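Local coordinates for SCARECROW-LIKE protein 7 (PDB 5HYZ), which binds DNA through its GRAS domain, the part present here, and probably acts as a homodimeric transcription factor in plant development and abiotic stress resistance, at residues 39-47 with 255-266; 85-93 with 339-349. All coordinates share one frame; numbering follows the deposited sequence.

Interaction 1 (39-47 with 255-266); sequences PSERLAFYF and FANALSYYRSLF
Leu43 and Phe47, one helical turn apart on helix 39-57, drive into the flank of helix 251-272, while Phe266 comes back the other way among Pro39, Arg42, Leu43 and Tyr46. Each of the three is a knob in a four-residue hole, and the helix segments run roughly antiparallel at 135°, their axes 9.3 Å apart. The tight part lies around Phe47 and Leu43. Leu259 CD1 sits over the middle of one face of the Phe47 ring, 3.6 Å from the centroid, a CH-pi contact made by a methyl that also meets Leu43 CD2 at 3.5 Å. The edge of Phe47 turns to the face of Phe255 in a T-shaped pair, planes at 77°. With CG anti to the backbone N (chi1 -178°), the fork of Leu43 spreads over its hole: CD1 comes 3.5 Å from Tyr262 CB and lies over the rim of one Phe266 face, while CD2 packs against Arg263 CB. Branched aliphatic and flat aromatic groups suit such a buried, largely apolar seam, which no hydrogen bond crosses. Arg42 is buried: its CB meets the Phe266 edge and its guanidinium forms a salt bridge with Glu284. Toward solvent the fit is looser. Pro39 CB stays 4.2 Å from Phe266 CB, and Arg263 lends its aliphatic base while its guanidinium points off the seam. Helices 3-16 and 278-296 also touch Phe47, placing the seam in the GRAS helical bundle, packed by knobs-into-holes.

Interaction 2 (85-93 with 339-349); sequences DACPYSKFA and LLWNYDSKYKY
Pro88 is the bump of this contact, a proline at the N-cap position of helix 89-104 in the GRAS domain. Its hollow is made by Leu339, which ends helix 332-339, Leu340 and Tyr343 of the following loop, and Tyr349 at the start of strand 349-354. A rigid ring suits this place, because it is compact and has no amide hydrogen to satisfy. Pro88 CG rests over the centre of one Tyr349 face, 3.8 Å from the centroid in a CH-pi contact, and Leu340 CD2 touches the same CG. Pro88 CD fits closest, 3.3 Å from Tyr349 OH, and Tyr343 brings its OH to 3.5 Å from the same CD. A second bump runs the other way: Leu339 CD2 enters the notch beside the first turn of the helix, 3.6 Å from Phe92 N, while CD1 lies along the methylene chain of Lys91, which can cover a leucine and still keep its amine at the surface. The edge of Tyr349 also meets the face of Tyr89 in an offset edge-to-face pair, planes at 82°, and the Tyr89 hydroxyl is hydrogen-bonded to Ser268. Two waters donate to the carbonyl oxygen of Ala86; one lies 2.8 Å from Ala86 O and 2.9 Å from Tyr347 OH.

Interaction 1 is a buried helix-to-helix seam in the bundle, whereas interaction 2 is only partly buried and fastens a loop to the start of a helix beside the sheet. Their centres lie about 20 Å apart, yet helix 251-272 serves both: it supplies one side of interaction 1, and its Ser268 and Leu269 back the residues of interaction 2. Leu265 CD2 meets Tyr89 OH at 3.8 Å, joining the two directly. Interaction 1 relies mainly on phenylalanine and leucine; interaction 2 mixes leucine and proline with tyrosines, a surface lysine and water. Interaction 2 also borders the second subunit, where Arg166 of that chain makes a cation-pi contact with Trp341 and hydrogen-bonds its carbonyl; no other chain touches interaction 1.

Interaction 1 (39-47 with 255-266)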
loop_
_atom_site.group_PDB
_atom_site.type_symbol
_atom_site.label_atom_id
_atom_site.label_comp_id
_atom_site.label_asym_id
_atom_site.label_seq_id
_atom_site.Cartn_x
_atom_site.Cartn_y
_atom_site.Cartn_z
ATOM N N PRO A 39 -14.113 10.633 -17.808
ATOM C CA PRO A 39 -14.502 11.285 -16.547
ATOM C C PRO A 39 -15.447 12.482 -16.695
ATOM O O PRO A 39 -16.393 12.591 -15.896
ATOM C CB PRO A 39 -13.152 11.743 -15.955
ATOM C CG PRO A 39 -12.193 10.750 -16.442
ATOM C CD PRO A 39 -12.658 10.373 -17.859
ATOM N N SER A 40 -15.234 13.356 -17.668
ATOM C CA SER A 40 -16.097 14.520 -17.778
ATOM C C SER A 40 -17.534 14.105 -18.187
ATOM O O SER A 40 -18.508 14.707 -17.723
ATOM C CB SER A 40 -15.506 15.530 -18.756
ATOM O OG SER A 40 -15.538 14.991 -20.057
ATOM N N GLU A 41 -17.648 13.069 -19.028
ATOM C CA GLU A 41 -18.961 12.514 -19.413
ATOM C C GLU A 41 -19.694 11.869 -18.249
ATOM O O GLU A 41 -20.912 12.035 -18.103
ATOM C CB GLU A 41 -18.816 11.489 -20.562
ATOM C CG GLU A 41 -18.307 12.156 -21.858
ATOM C CD GLU A 41 -17.881 11.149 -22.928
ATOM O OE1 GLU A 41 -17.415 10.044 -22.581
ATOM O OE2 GLU A 41 -18.034 11.473 -24.116
ATOM N N ARG A 42 -18.972 11.121 -17.413
ATOM C CA ARG A 42 -19.590 10.504 -16.253
ATOM C C ARG A 42 -20.029 11.556 -15.237
ATOM O O ARG A 42 -21.123 11.506 -14.663
ATOM C CB ARG A 42 -18.611 9.496 -15.630
ATOM C CG ARG A 42 -18.344 8.383 -16.633
ATOM C CD ARG A 42 -17.048 7.648 -16.570
ATOM N NE ARG A 42 -17.147 6.484 -15.748
ATOM C CZ ARG A 42 -16.887 5.222 -16.090
ATOM N NH1 ARG A 42 -16.515 4.838 -17.302
ATOM N NH2 ARG A 42 -17.066 4.318 -15.156
ATOM N N LEU A 43 -19.133 12.517 -15.016
ATOM C CA LEU A 43 -19.413 13.620 -14.107
ATOM C C LEU A 43 -20.692 14.379 -14.524
ATOM O O LEU A 43 -21.593 14.625 -13.720
ATOM C CB LEU A 43 -18.179 14.554 -14.058
ATOM C CG LEU A 43 -18.291 15.738 -13.097
ATOM C CD1 LEU A 43 -18.069 15.269 -11.674
ATOM C CD2 LEU A 43 -17.260 16.775 -13.450
ATOM N N ALA A 44 -20.765 14.749 -15.790
ATOM C CA ALA A 44 -21.966 15.416 -16.287
ATOM C C ALA A 44 -23.205 14.538 -16.146
ATOM O O ALA A 44 -24.289 15.035 -15.867
ATOM C CB ALA A 44 -21.775 15.818 -17.754
ATOM N N PHE A 45 -23.045 13.232 -16.323
ATOM C CA PHE A 45 -24.192 12.354 -16.110
ATOM C C PHE A 45 -24.807 12.512 -14.717
ATOM O O PHE A 45 -26.029 12.733 -14.577
ATOM C CB PHE A 45 -23.781 10.889 -16.375
ATOM C CG PHE A 45 -24.873 9.890 -16.065
ATOM C CD1 PHE A 45 -25.772 9.508 -17.055
ATOM C CD2 PHE A 45 -25.003 9.349 -14.804
ATOM C CE1 PHE A 45 -26.795 8.600 -16.779
ATOM C CE2 PHE A 45 -26.031 8.424 -14.500
ATOM C CZ PHE A 45 -26.933 8.048 -15.509
ATOM N N TYR A 46 -23.968 12.424 -13.670
ATOM C CA TYR A 46 -24.546 12.485 -12.330
ATOM C C TYR A 46 -25.012 13.894 -11.980
ATOM O O TYR A 46 -26.033 14.071 -11.309
ATOM C CB TYR A 46 -23.536 11.980 -11.296
ATOM C CG TYR A 46 -23.263 10.516 -11.556
ATOM C CD1 TYR A 46 -24.221 9.548 -11.218
ATOM C CD2 TYR A 46 -22.080 10.099 -12.163
ATOM C CE1 TYR A 46 -23.995 8.201 -11.467
ATOM C CE2 TYR A 46 -21.858 8.761 -12.417
ATOM C CZ TYR A 46 -22.830 7.828 -12.081
ATOM O OH TYR A 46 -22.589 6.503 -12.354
ATOM N N PHE A 47 -24.266 14.908 -12.430
ATOM C CA PHE A 47 -24.724 16.285 -12.155
ATOM C C PHE A 47 -25.988 16.677 -12.907
ATOM O O PHE A 47 -26.825 17.370 -12.379
ATOM C CB PHE A 47 -23.604 17.278 -12.472
ATOM C CG PHE A 47 -22.711 17.528 -11.301
ATOM C CD1 PHE A 47 -21.731 16.597 -10.941
ATOM C CD2 PHE A 47 -22.854 18.674 -10.548
ATOM C CE1 PHE A 47 -20.885 16.840 -9.844
ATOM C CE2 PHE A 47 -22.052 18.900 -9.420
ATOM C CZ PHE A 47 -21.050 17.975 -9.084
ATOM N N PHE A 255 -22.955 24.454 -6.690
ATOM C CA PHE A 255 -22.845 23.653 -7.922
ATOM C C PHE A 255 -21.491 23.769 -8.564
ATOM O O PHE A 255 -20.883 22.755 -8.945
ATOM C CB PHE A 255 -24.002 24.069 -8.880
ATOM C CG PHE A 255 -24.139 23.189 -10.098
ATOM C CD1 PHE A 255 -23.220 23.299 -11.148
ATOM C CD2 PHE A 255 -25.210 22.310 -10.209
ATOM C CE1 PHE A 255 -23.351 22.525 -12.276
ATOM C CE2 PHE A 255 -25.364 21.518 -11.347
ATOM C CZ PHE A 255 -24.424 21.637 -12.387
ATOM N N ALA A 256 -20.967 24.993 -8.698
ATOM C CA ALA A 256 -19.632 25.137 -9.249
ATOM C C ALA A 256 -18.499 24.468 -8.401
ATOM O O ALA A 256 -17.596 23.831 -8.938
ATOM C CB ALA A 256 -19.308 26.634 -9.443
ATOM N N ASN A 257 -18.590 24.644 -7.081
ATOM C CA ASN A 257 -17.599 24.081 -6.156
ATOM C C ASN A 257 -17.602 22.542 -6.260
ATOM O O ASN A 257 -16.573 21.875 -6.349
ATOM C CB ASN A 257 -17.954 24.519 -4.725
ATOM C CG ASN A 257 -17.740 26.021 -4.484
ATOM O OD1 ASN A 257 -17.171 26.694 -5.326
ATOM N ND2 ASN A 257 -18.238 26.547 -3.356
ATOM N N ALA A 258 -18.809 21.992 -6.199
ATOM C CA ALA A 258 -18.996 20.544 -6.269
ATOM C C ALA A 258 -18.506 20.009 -7.601
ATOM O O ALA A 258 -17.833 18.987 -7.647
ATOM C CB ALA A 258 -20.510 20.161 -6.009
ATOM N N LEU A 259 -18.833 20.694 -8.692
ATOM C CA LEU A 259 -18.425 20.195 -10.011
ATOM C C LEU A 259 -16.913 20.132 -10.143
ATOM O O LEU A 259 -16.358 19.165 -10.628
ATOM C CB LEU A 259 -19.011 21.057 -11.135
ATOM C CG LEU A 259 -18.852 20.430 -12.521
ATOM C CD1 LEU A 259 -19.743 19.182 -12.654
ATOM C CD2 LEU A 259 -19.204 21.480 -13.554
ATOM N N SER A 260 -16.231 21.161 -9.651
ATOM C CA SER A 260 -14.769 21.153 -9.724
ATOM C C SER A 260 -14.121 20.052 -8.837
ATOM O O SER A 260 -13.213 19.293 -9.248
ATOM C CB SER A 260 -14.248 22.533 -9.311
ATOM O OG SER A 260 -12.863 22.422 -9.072
ATOM N N TYR A 261 -14.627 19.960 -7.611
ATOM C CA TYR A 261 -14.187 18.918 -6.677
ATOM C C TYR A 261 -14.382 17.482 -7.230
ATOM O O TYR A 261 -13.451 16.633 -7.294
ATOM C CB TYR A 261 -14.943 19.124 -5.371
ATOM C CG TYR A 261 -14.750 18.050 -4.336
ATOM C CD1 TYR A 261 -13.555 17.922 -3.591
ATOM C CD2 TYR A 261 -15.763 17.187 -4.075
ATOM C CE1 TYR A 261 -13.438 16.889 -2.652
ATOM C CE2 TYR A 261 -15.646 16.199 -3.129
ATOM C CZ TYR A 261 -14.495 16.056 -2.440
ATOM O OH TYR A 261 -14.543 15.009 -1.539
ATOM N N TYR A 262 -15.610 17.189 -7.657
ATOM C CA TYR A 262 -15.876 15.849 -8.170
ATOM C C TYR A 262 -15.165 15.601 -9.509
ATOM O O TYR A 262 -14.832 14.465 -9.823
ATOM C CB TYR A 262 -17.409 15.616 -8.260
ATOM C CG TYR A 262 -17.935 15.235 -6.889
ATOM C CD1 TYR A 262 -17.649 13.983 -6.344
ATOM C CD2 TYR A 262 -18.634 16.161 -6.099
ATOM C CE1 TYR A 262 -18.054 13.665 -5.061
ATOM C CE2 TYR A 262 -19.065 15.840 -4.858
ATOM C CZ TYR A 262 -18.752 14.575 -4.334
ATOM O OH TYR A 262 -19.129 14.245 -3.064
ATOM N N ARG A 263 -14.904 16.644 -10.291
ATOM C CA ARG A 263 -14.108 16.435 -11.513
ATOM C C ARG A 263 -12.743 15.843 -11.159
ATOM O O ARG A 263 -12.314 14.845 -11.746
ATOM C CB ARG A 263 -13.907 17.747 -12.288
ATOM C CG ARG A 263 -13.264 17.502 -13.663
ATOM C CD ARG A 263 -12.730 18.754 -14.341
ATOM N NE ARG A 263 -11.564 19.302 -13.649
ATOM C CZ ARG A 263 -10.904 20.399 -14.029
ATOM N NH1 ARG A 263 -11.276 21.087 -15.117
ATOM N NH2 ARG A 263 -9.861 20.810 -13.312
ATOM N N SER A 264 -12.091 16.422 -10.148
ATOM C CA SER A 264 -10.804 15.836 -9.704
ATOM C C SER A 264 -10.951 14.394 -9.212
ATOM O O SER A 264 -10.151 13.521 -9.622
ATOM C CB SER A 264 -10.160 16.707 -8.600
ATOM O OG SER A 264 -10.084 18.035 -9.051
ATOM N N LEU A 265 -11.948 14.114 -8.350
ATOM C CA LEU A 265 -12.164 12.729 -7.901
ATOM C C LEU A 265 -12.394 11.733 -9.065
ATOM O O LEU A 265 -11.827 10.605 -9.103
ATOM C CB LEU A 265 -13.367 12.602 -6.956
ATOM C CG LEU A 265 -13.136 13.149 -5.545
ATOM C CD1 LEU A 265 -14.439 13.145 -4.782
ATOM C CD2 LEU A 265 -12.066 12.281 -4.851
ATOM N N PHE A 266 -13.268 12.130 -9.996
ATOM C CA PHE A 266 -13.582 11.258 -11.150
ATOM C C PHE A 266 -12.342 10.997 -11.985
ATOM O O PHE A 266 -12.140 9.856 -12.432
ATOM C CB PHE A 266 -14.705 11.873 -12.027
ATOM C CG PHE A 266 -16.098 11.533 -11.529
ATOM C CD1 PHE A 266 -16.527 11.949 -10.270
ATOM C CD2 PHE A 266 -16.982 10.805 -12.322
ATOM C CE1 PHE A 266 -17.796 11.631 -9.803
ATOM C CE2 PHE A 266 -18.252 10.486 -11.875
ATOM C CZ PHE A 266 -18.672 10.898 -10.629
#

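Interaction 2 (85-93 with 339-349)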
loop_
_atom_site.group_PDB
_atom_site.type_symbol
_atom_site.label_atom_id
_atom_site.label_comp_id
_atom_site.label_asym_id
_atom_site.label_seq_id
_atom_site.Cartn_x
_atom_site.Cartn_y
_atom_site.Cartn_z
ATOM N N ASP A 85 -8.579 0.924 -2.231
ATOM C CA ASP A 85 -7.640 0.150 -3.017
ATOM C C ASP A 85 -7.142 0.939 -4.274
ATOM O O ASP A 85 -6.024 0.778 -4.728
ATOM C CB ASP A 85 -8.272 -1.185 -3.422
ATOM C CG ASP A 85 -7.292 -2.068 -4.159
ATOM O OD1 ASP A 85 -6.461 -2.721 -3.493
ATOM O OD2 ASP A 85 -7.329 -2.083 -5.409
ATOM N N ALA A 86 -7.957 1.828 -4.814
ATOM C CA ALA A 86 -7.546 2.515 -6.035
ATOM C C ALA A 86 -6.800 3.821 -5.800
ATOM O O ALA A 86 -6.082 4.311 -6.678
ATOM C CB ALA A 86 -8.786 2.793 -6.895
ATOM N N CYS A 87 -7.028 4.430 -4.645
ATOM C CA CYS A 87 -6.591 5.792 -4.391
ATOM C C CYS A 87 -5.936 5.871 -3.011
ATOM O O CYS A 87 -6.225 5.044 -2.147
ATOM C CB CYS A 87 -7.781 6.740 -4.424
ATOM S SG CYS A 87 -8.669 6.738 -6.040
ATOM N N PRO A 88 -5.091 6.865 -2.797
ATOM C CA PRO A 88 -4.355 6.984 -1.529
ATOM C C PRO A 88 -5.045 7.843 -0.467
ATOM O O PRO A 88 -4.423 8.104 0.597
ATOM C CB PRO A 88 -3.054 7.653 -1.957
ATOM C CG PRO A 88 -3.464 8.537 -3.099
ATOM C CD PRO A 88 -4.532 7.754 -3.842
ATOM N N TYR A 89 -6.289 8.265 -0.723
ATOM C CA TYR A 89 -7.006 9.171 0.186
ATOM C C TYR A 89 -7.050 8.712 1.640
ATOM O O TYR A 89 -6.598 9.462 2.533
ATOM C CB TYR A 89 -8.450 9.418 -0.330
ATOM C CG TYR A 89 -8.472 9.989 -1.758
ATOM C CD1 TYR A 89 -7.856 11.190 -2.048
ATOM C CD2 TYR A 89 -9.107 9.311 -2.794
ATOM C CE1 TYR A 89 -7.834 11.706 -3.359
ATOM C CE2 TYR A 89 -9.109 9.826 -4.111
ATOM C CZ TYR A 89 -8.479 11.006 -4.378
ATOM O OH TYR A 89 -8.473 11.547 -5.660
ATOM N N SER A 90 -7.556 7.508 1.913
ATOM C CA SER A 90 -7.698 7.117 3.302
ATOM C C SER A 90 -6.337 6.858 3.947
ATOM O O SER A 90 -6.131 7.178 5.115
ATOM C CB SER A 90 -8.635 5.880 3.467
ATOM O OG SER A 90 -8.035 4.725 2.870
ATOM N N LYS A 91 -5.377 6.323 3.203
ATOM C CA LYS A 91 -4.105 6.060 3.796
ATOM C C LYS A 91 -3.417 7.380 4.149
ATOM O O LYS A 91 -2.788 7.508 5.207
ATOM C CB LYS A 91 -3.220 5.196 2.843
ATOM C CG LYS A 91 -1.960 4.669 3.548
ATOM C CD LYS A 91 -1.402 3.370 2.938
ATOM C CE LYS A 91 -0.263 2.765 3.797
ATOM N NZ LYS A 91 0.946 2.303 2.992
ATOM N N PHE A 92 -3.502 8.347 3.229
ATOM C CA PHE A 92 -2.945 9.677 3.497
ATOM C C PHE A 92 -3.493 10.249 4.793
ATOM O O PHE A 92 -2.811 10.742 5.689
ATOM C CB PHE A 92 -3.317 10.620 2.372
ATOM C CG PHE A 92 -3.076 12.073 2.726
ATOM C CD1 PHE A 92 -1.780 12.586 2.798
ATOM C CD2 PHE A 92 -4.148 12.903 2.975
ATOM C CE1 PHE A 92 -1.575 13.919 3.149
ATOM C CE2 PHE A 92 -3.932 14.261 3.351
ATOM C CZ PHE A 92 -2.665 14.741 3.431
ATOM N N ALA A 93 -4.803 10.167 4.858
ATOM C CA ALA A 93 -5.433 10.778 6.036
ATOM C C ALA A 93 -5.016 10.073 7.337
ATOM O O ALA A 93 -4.562 10.690 8.332
ATOM C CB ALA A 93 -6.952 10.696 5.830
ATOM N N LEU A 339 4.181 7.634 0.859
ATOM C CA LEU A 339 2.984 6.893 0.524
ATOM C C LEU A 339 2.732 6.983 -0.984
ATOM O O LEU A 339 2.263 6.039 -1.607
ATOM C CB LEU A 339 1.806 7.494 1.356
ATOM C CG LEU A 339 0.503 7.267 0.627
ATOM C CD1 LEU A 339 0.147 5.799 0.837
ATOM C CD2 LEU A 339 -0.553 8.228 1.135
ATOM N N LEU A 340 3.117 8.098 -1.594
ATOM C CA LEU A 340 2.797 8.326 -2.994
ATOM C C LEU A 340 3.878 7.767 -3.936
ATOM O O LEU A 340 3.772 7.888 -5.165
ATOM C CB LEU A 340 2.624 9.840 -3.254
ATOM C CG LEU A 340 1.408 10.521 -2.581
ATOM C CD1 LEU A 340 1.420 12.028 -2.831
ATOM C CD2 LEU A 340 0.090 9.876 -3.076
ATOM N N TRP A 341 4.925 7.184 -3.357
ATOM C CA TRP A 341 6.123 6.851 -4.138
ATOM C C TRP A 341 5.830 6.012 -5.360
ATOM O O TRP A 341 6.389 6.264 -6.433
ATOM C CB TRP A 341 7.140 6.110 -3.265
ATOM C CG TRP A 341 8.533 6.025 -3.826
ATOM C CD1 TRP A 341 9.022 5.058 -4.649
ATOM C CD2 TRP A 341 9.648 6.911 -3.529
ATOM N NE1 TRP A 341 10.364 5.301 -4.909
ATOM C CE2 TRP A 341 10.774 6.405 -4.210
ATOM C CE3 TRP A 341 9.785 8.062 -2.761
ATOM C CZ2 TRP A 341 12.029 7.018 -4.153
ATOM C CZ3 TRP A 341 11.040 8.670 -2.703
ATOM C CH2 TRP A 341 12.122 8.164 -3.397
ATOM N N ASN A 342 4.969 5.013 -5.223
ATOM C CA ASN A 342 4.713 4.139 -6.379
ATOM C C ASN A 342 3.653 4.590 -7.398
ATOM O O ASN A 342 3.433 3.912 -8.419
ATOM C CB ASN A 342 4.333 2.738 -5.888
ATOM C CG ASN A 342 5.549 1.892 -5.601
ATOM O OD1 ASN A 342 6.649 2.163 -6.126
ATOM N ND2 ASN A 342 5.379 0.869 -4.753
ATOM N N TYR A 343 2.970 5.693 -7.120
ATOM C CA TYR A 343 2.105 6.286 -8.133
ATOM C C TYR A 343 2.951 6.894 -9.263
ATOM O O TYR A 343 3.536 7.976 -9.096
ATOM C CB TYR A 343 1.177 7.329 -7.498
ATOM C CG TYR A 343 0.138 6.668 -6.602
ATOM C CD1 TYR A 343 -1.023 6.117 -7.156
ATOM C CD2 TYR A 343 0.339 6.545 -5.227
ATOM C CE1 TYR A 343 -1.976 5.505 -6.350
ATOM C CE2 TYR A 343 -0.569 5.901 -4.432
ATOM C CZ TYR A 343 -1.729 5.395 -5.003
ATOM O OH TYR A 343 -2.646 4.783 -4.225
ATOM N N ASP A 344 2.988 6.188 -10.401
ATOM C CA ASP A 344 3.770 6.591 -11.577
ATOM C C ASP A 344 3.305 7.905 -12.178
ATOM O O ASP A 344 2.414 8.584 -11.639
ATOM C CB ASP A 344 3.727 5.501 -12.662
ATOM C CG ASP A 344 2.444 5.533 -13.486
ATOM O OD1 ASP A 344 1.372 5.865 -12.938
ATOM O OD2 ASP A 344 2.502 5.230 -14.695
ATOM N N SER A 345 3.887 8.244 -13.324
ATOM C CA SER A 345 3.728 9.585 -13.869
ATOM C C SER A 345 2.301 9.922 -14.305
ATOM O O SER A 345 1.936 11.110 -14.362
ATOM C CB SER A 345 4.699 9.794 -15.068
ATOM O OG SER A 345 4.216 9.172 -16.269
ATOM N N LYS A 346 1.473 8.925 -14.628
ATOM C CA LYS A 346 0.118 9.266 -15.065
ATOM C C LYS A 346 -0.757 9.747 -13.900
ATOM O O LYS A 346 -1.788 10.393 -14.122
ATOM C CB LYS A 346 -0.556 8.094 -15.779
ATOM C CG LYS A 346 -0.732 6.839 -14.953
ATOM C CD LYS A 346 -1.147 5.653 -15.861
ATOM C CE LYS A 346 -1.754 4.481 -15.087
ATOM N NZ LYS A 346 -0.712 3.675 -14.377
ATOM N N TYR A 347 -0.346 9.456 -12.670
ATOM C CA TYR A 347 -1.088 9.977 -11.506
ATOM C C TYR A 347 -0.702 11.415 -11.230
ATOM O O TYR A 347 0.410 11.826 -11.524
ATOM C CB TYR A 347 -0.837 9.106 -10.282
ATOM C CG TYR A 347 -1.444 7.729 -10.392
ATOM C CD1 TYR A 347 -2.755 7.514 -10.038
ATOM C CD2 TYR A 347 -0.694 6.638 -10.839
ATOM C CE1 TYR A 347 -3.316 6.231 -10.115
ATOM C CE2 TYR A 347 -1.246 5.364 -10.933
ATOM C CZ TYR A 347 -2.553 5.176 -10.555
ATOM O OH TYR A 347 -3.138 3.937 -10.601
ATOM N N LYS A 348 -1.621 12.206 -10.689
ATOM C CA LYS A 348 -1.385 13.627 -10.541
ATOM C C LYS A 348 -1.533 14.039 -9.074
ATOM O O LYS A 348 -1.991 15.122 -8.790
ATOM C CB LYS A 348 -2.379 14.448 -11.384
ATOM C CG LYS A 348 -2.456 13.973 -12.864
ATOM C CD LYS A 348 -1.093 14.015 -13.476
ATOM C CE LYS A 348 -1.117 13.536 -14.944
ATOM N NZ LYS A 348 0.230 13.074 -15.472
ATOM N N TYR A 349 -1.133 13.155 -8.155
ATOM C CA TYR A 349 -1.188 13.512 -6.731
ATOM C C TYR A 349 -0.051 14.377 -6.291
ATOM O O TYR A 349 1.097 14.206 -6.745
ATOM C CB TYR A 349 -1.202 12.240 -5.875
ATOM C CG TYR A 349 -2.449 11.423 -6.064
ATOM C CD1 TYR A 349 -3.725 11.904 -5.658
ATOM C CD2 TYR A 349 -2.371 10.162 -6.624
ATOM C CE1 TYR A 349 -4.860 11.122 -5.809
ATOM C CE2 TYR A 349 -3.504 9.390 -6.780
ATOM C CZ TYR A 349 -4.760 9.900 -6.393
ATOM O OH TYR A 349 -5.872 9.097 -6.567
HETATM O O HOH W 1 -5.985 7.222 -8.077
HETATM O O HOH W 2 -4.196 2.840 -8.113
#